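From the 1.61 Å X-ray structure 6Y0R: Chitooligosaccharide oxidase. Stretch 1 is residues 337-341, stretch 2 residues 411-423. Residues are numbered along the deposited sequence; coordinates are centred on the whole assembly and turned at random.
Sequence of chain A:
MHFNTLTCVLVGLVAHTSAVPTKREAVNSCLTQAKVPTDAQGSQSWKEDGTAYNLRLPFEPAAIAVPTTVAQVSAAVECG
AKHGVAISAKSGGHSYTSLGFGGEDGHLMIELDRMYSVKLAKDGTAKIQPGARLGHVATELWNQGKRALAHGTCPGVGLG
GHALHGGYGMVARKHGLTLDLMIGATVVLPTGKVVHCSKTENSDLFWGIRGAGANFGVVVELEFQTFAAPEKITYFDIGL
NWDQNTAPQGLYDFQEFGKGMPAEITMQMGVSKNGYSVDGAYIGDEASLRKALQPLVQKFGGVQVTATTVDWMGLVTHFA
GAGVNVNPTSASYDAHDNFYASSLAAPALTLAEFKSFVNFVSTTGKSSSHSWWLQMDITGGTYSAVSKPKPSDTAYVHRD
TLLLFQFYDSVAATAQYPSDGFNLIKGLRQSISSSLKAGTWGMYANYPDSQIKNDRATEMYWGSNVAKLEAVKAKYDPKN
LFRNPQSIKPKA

Stretch 1 337-341: DNFYA
Stretch 2, residues 411-423: VAATAQYPSDGFN

The contact joins the early part of a strand, around residues 339-341, to a loop that ends in the first turn of a helix. It buries 395 Å² of surface, both sides summed. Its polar centre is Asn-338.

The straightest hydrogen bond is backbone to backbone. Val-411 N donates to Asn-338 O at 3.0 Å, with an N-H...O angle of 173°. The CA atoms of Asn-338 and Val-411 are 5.7 Å apart. Both are extended, with phi/psi of -129/95 for Asn-338 and -128/170 for Val-411. Asn-338 ND2 comes within 3.5 Å of Val-411 CG2. Val-411 is in the m rotamer.

The Asn-338 side chain is t, with chi2 near -3°. Asn-338 is buried, and the second stretch covers 114 Å² of it, the largest area in this stretch. Its amide group reaches into a type I turn from Ala-412 to Ala-415. Asn-338 ND2 donates to Ala-412 O at 3.1 Å, and makes a weak bond to Ala-415 O at 2.7 Å, where the angle is only 123°. The turn is closed by Ala-415 N donating to Ala-412 O at 2.9 Å. Its central residues, Ala-413 and Thr-414, have phi/psi of -56/-32 and -105/6. An amide suits this place because it offers both a donor and an acceptor. The acceptor is used through water 2, which donates to Asn-338 OD1 at 2.7 Å and accepts from Tyr-417 N at 2.9 Å.

Asp-337 comes just before Asn-338, with phi/psi of -143/169 and a t rotamer. Its CA-to-CB bond points away from the loop. Asp-337 OD1 accepts from Asn-338 N at 2.8 Å. Water 1 donates to Asp-337 OD1 and to Val-411 O, both at 2.6 Å, so it links the carboxylate to the loop backbone.

Packing takes over further along the strand. Phe-339 is p, and its CA-to-CB bond points away. Tyr-340 is t, with chi2 of 59° and phi/psi of -127/143. Tyr-417 is also t, with chi2 of 82°. The CA-to-CB bonds of Tyr-340 and Tyr-417 each point toward the other stretch. Tyr-340 CB sits over one face of the Tyr-417 ring, 3.5 Å from Tyr-417 CZ. Tyr-417 OH lies at the edge of the Tyr-340 ring.

Phe-422 approaches one face of the Tyr-340 ring edge-on. The centroids of the Tyr-340 and Phe-422 rings are 4.9 Å apart and the planes meet at 88°. The closest atoms are Tyr-340 CD2 and Phe-422 CD1, at 3.7 Å. Phe-422 is m and helical, with phi/psi of -57/-45. Its CA-to-CB bond points sideways, but its ring end comes nearer. Gly-421 is buried beside it. A CB on Gly-421 would clash with Tyr-417 OH, at 2.1 Å from that atom, so the missing side chain leaves room for the tyrosine.

At the far end, water 3 donates to Tyr-340 OH at 2.7 Å and to Phe-422 O at 2.8 Å. Tyr-340 thus combines ring packing with a water-mediated link to the helix backbone.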

# COMPACT_ATOMS: atom_id res chain seq x y z
N ASP A 337 1.65 13.08 8.59
CA ASP A 337 1.61 12.50 9.93
C ASP A 337 3.05 12.39 10.40
O ASP A 337 3.95 12.56 9.61
CB ASP A 337 0.81 11.19 9.92
CG ASP A 337 0.39 10.72 11.31
OD1 ASP A 337 0.58 11.50 12.30
OD2 ASP A 337 -0.10 9.58 11.44
N ASN A 338 3.22 12.09 11.68
CA ASN A 338 4.55 11.95 12.33
C ASN A 338 4.56 10.61 13.05
O ASN A 338 3.97 10.51 14.11
CB ASN A 338 4.81 13.13 13.27
CG ASN A 338 6.23 13.19 13.78
OD1 ASN A 338 7.07 12.35 13.49
ND2 ASN A 338 6.50 14.20 14.61
N PHE A 339 5.06 9.56 12.41
CA PHE A 339 4.77 8.18 12.87
C PHE A 339 5.84 7.17 12.49
O PHE A 339 6.76 7.44 11.71
CB PHE A 339 3.41 7.78 12.29
CG PHE A 339 3.45 7.56 10.81
CD1 PHE A 339 3.39 8.61 9.93
CD2 PHE A 339 3.48 6.27 10.29
CE1 PHE A 339 3.36 8.43 8.55
CE2 PHE A 339 3.42 6.08 8.91
CZ PHE A 339 3.41 7.16 8.04
N TYR A 340 5.72 6.03 13.12
CA TYR A 340 6.45 4.80 12.80
C TYR A 340 5.42 3.68 12.63
O TYR A 340 4.38 3.69 13.26
CB TYR A 340 7.44 4.46 13.90
CG TYR A 340 8.11 3.13 13.73
CD1 TYR A 340 8.86 2.83 12.61
CD2 TYR A 340 7.92 2.12 14.67
CE1 TYR A 340 9.44 1.59 12.43
CE2 TYR A 340 8.52 0.89 14.53
CZ TYR A 340 9.25 0.60 13.38
OH TYR A 340 9.83 -0.63 13.26
N ALA A 341 5.66 2.80 11.68
CA ALA A 341 4.75 1.68 11.37
C ALA A 341 5.55 0.45 11.07
O ALA A 341 6.76 0.49 10.74
CB ALA A 341 3.87 2.05 10.21
N VAL A 411 2.82 10.52 16.84
CA VAL A 411 3.04 11.65 17.79
C VAL A 411 2.62 12.94 17.09
O VAL A 411 2.35 12.94 15.87
CB VAL A 411 4.49 11.70 18.28
CG1 VAL A 411 4.91 10.42 18.98
CG2 VAL A 411 5.46 12.01 17.15
N ALA A 412 2.53 14.05 17.83
CA ALA A 412 2.03 15.29 17.23
C ALA A 412 3.06 15.79 16.20
O ALA A 412 4.27 15.41 16.31
CB ALA A 412 1.75 16.34 18.29
N ALA A 413 2.60 16.65 15.31
CA ALA A 413 3.35 17.19 14.16
C ALA A 413 4.63 17.86 14.66
O ALA A 413 5.64 17.76 13.97
CB ALA A 413 2.49 18.15 13.38
N THR A 414 4.59 18.43 15.87
CA THR A 414 5.68 19.24 16.46
C THR A 414 6.43 18.46 17.54
O THR A 414 7.27 19.07 18.22
CB THR A 414 5.11 20.54 17.06
OG1 THR A 414 4.11 20.16 18.01
CG2 THR A 414 4.52 21.45 16.00
N ALA A 415 6.12 17.17 17.73
CA ALA A 415 6.90 16.29 18.63
C ALA A 415 7.97 15.57 17.82
O ALA A 415 7.82 15.46 16.58
CB ALA A 415 5.98 15.32 19.35
N GLN A 416 9.04 15.13 18.49
CA GLN A 416 10.01 14.18 17.93
C GLN A 416 9.55 12.77 18.33
O GLN A 416 9.13 12.54 19.48
CB GLN A 416 11.44 14.48 18.37
CG GLN A 416 12.03 15.66 17.60
CD GLN A 416 13.46 15.97 17.98
OE1 GLN A 416 13.86 15.82 19.13
NE2 GLN A 416 14.23 16.43 17.01
N TYR A 417 9.56 11.86 17.37
CA TYR A 417 9.19 10.45 17.61
C TYR A 417 10.19 9.81 18.58
O TYR A 417 11.39 9.78 18.35
CB TYR A 417 9.10 9.69 16.28
CG TYR A 417 8.53 8.31 16.52
CD1 TYR A 417 7.17 8.14 16.62
CD2 TYR A 417 9.36 7.21 16.72
CE1 TYR A 417 6.62 6.92 16.94
CE2 TYR A 417 8.82 5.97 16.98
CZ TYR A 417 7.44 5.82 17.09
OH TYR A 417 6.96 4.57 17.38
N PRO A 418 9.76 9.25 19.74
CA PRO A 418 10.73 8.70 20.69
C PRO A 418 11.19 7.28 20.35
O PRO A 418 10.40 6.53 19.83
CB PRO A 418 9.93 8.72 21.99
CG PRO A 418 8.50 8.48 21.55
CD PRO A 418 8.36 9.14 20.19
N SER A 419 12.43 6.92 20.65
CA SER A 419 13.02 5.63 20.21
C SER A 419 12.37 4.45 20.95
O SER A 419 12.38 3.33 20.36
CB SER A 419 14.54 5.63 20.32
OG SER A 419 14.96 6.18 21.55
N ASP A 420 11.76 4.64 22.13
CA ASP A 420 11.03 3.53 22.80
C ASP A 420 9.82 3.11 21.95
O ASP A 420 9.41 1.97 22.11
CB ASP A 420 10.63 3.80 24.25
CG ASP A 420 9.68 4.97 24.49
OD1 ASP A 420 9.29 5.64 23.52
OD2 ASP A 420 9.38 5.24 25.67
N GLY A 421 9.35 3.97 21.05
CA GLY A 421 8.27 3.62 20.08
C GLY A 421 8.66 2.49 19.15
O GLY A 421 7.79 1.61 18.82
N PHE A 422 9.91 2.47 18.69
CA PHE A 422 10.42 1.34 17.89
C PHE A 422 10.26 0.05 18.68
O PHE A 422 9.91 -0.99 18.07
CB PHE A 422 11.89 1.55 17.50
CG PHE A 422 12.16 2.80 16.69
CD1 PHE A 422 11.40 3.11 15.58
CD2 PHE A 422 13.23 3.64 16.99
CE1 PHE A 422 11.65 4.23 14.81
CE2 PHE A 422 13.52 4.73 16.19
CZ PHE A 422 12.71 5.06 15.13
N ASN A 423 10.62 0.04 19.98
CA ASN A 423 10.59 -1.22 20.76
C ASN A 423 9.13 -1.61 21.04
O ASN A 423 8.85 -2.81 21.06
CB ASN A 423 11.39 -1.15 22.06
CG ASN A 423 12.00 -2.50 22.40
OD1 ASN A 423 12.76 -3.05 21.61
ND2 ASN A 423 11.68 -3.04 23.56
O HOH W 1 1.04 13.59 13.71
O HOH W 2 9.47 12.74 14.64
O HOH W 3 10.90 -1.71 15.51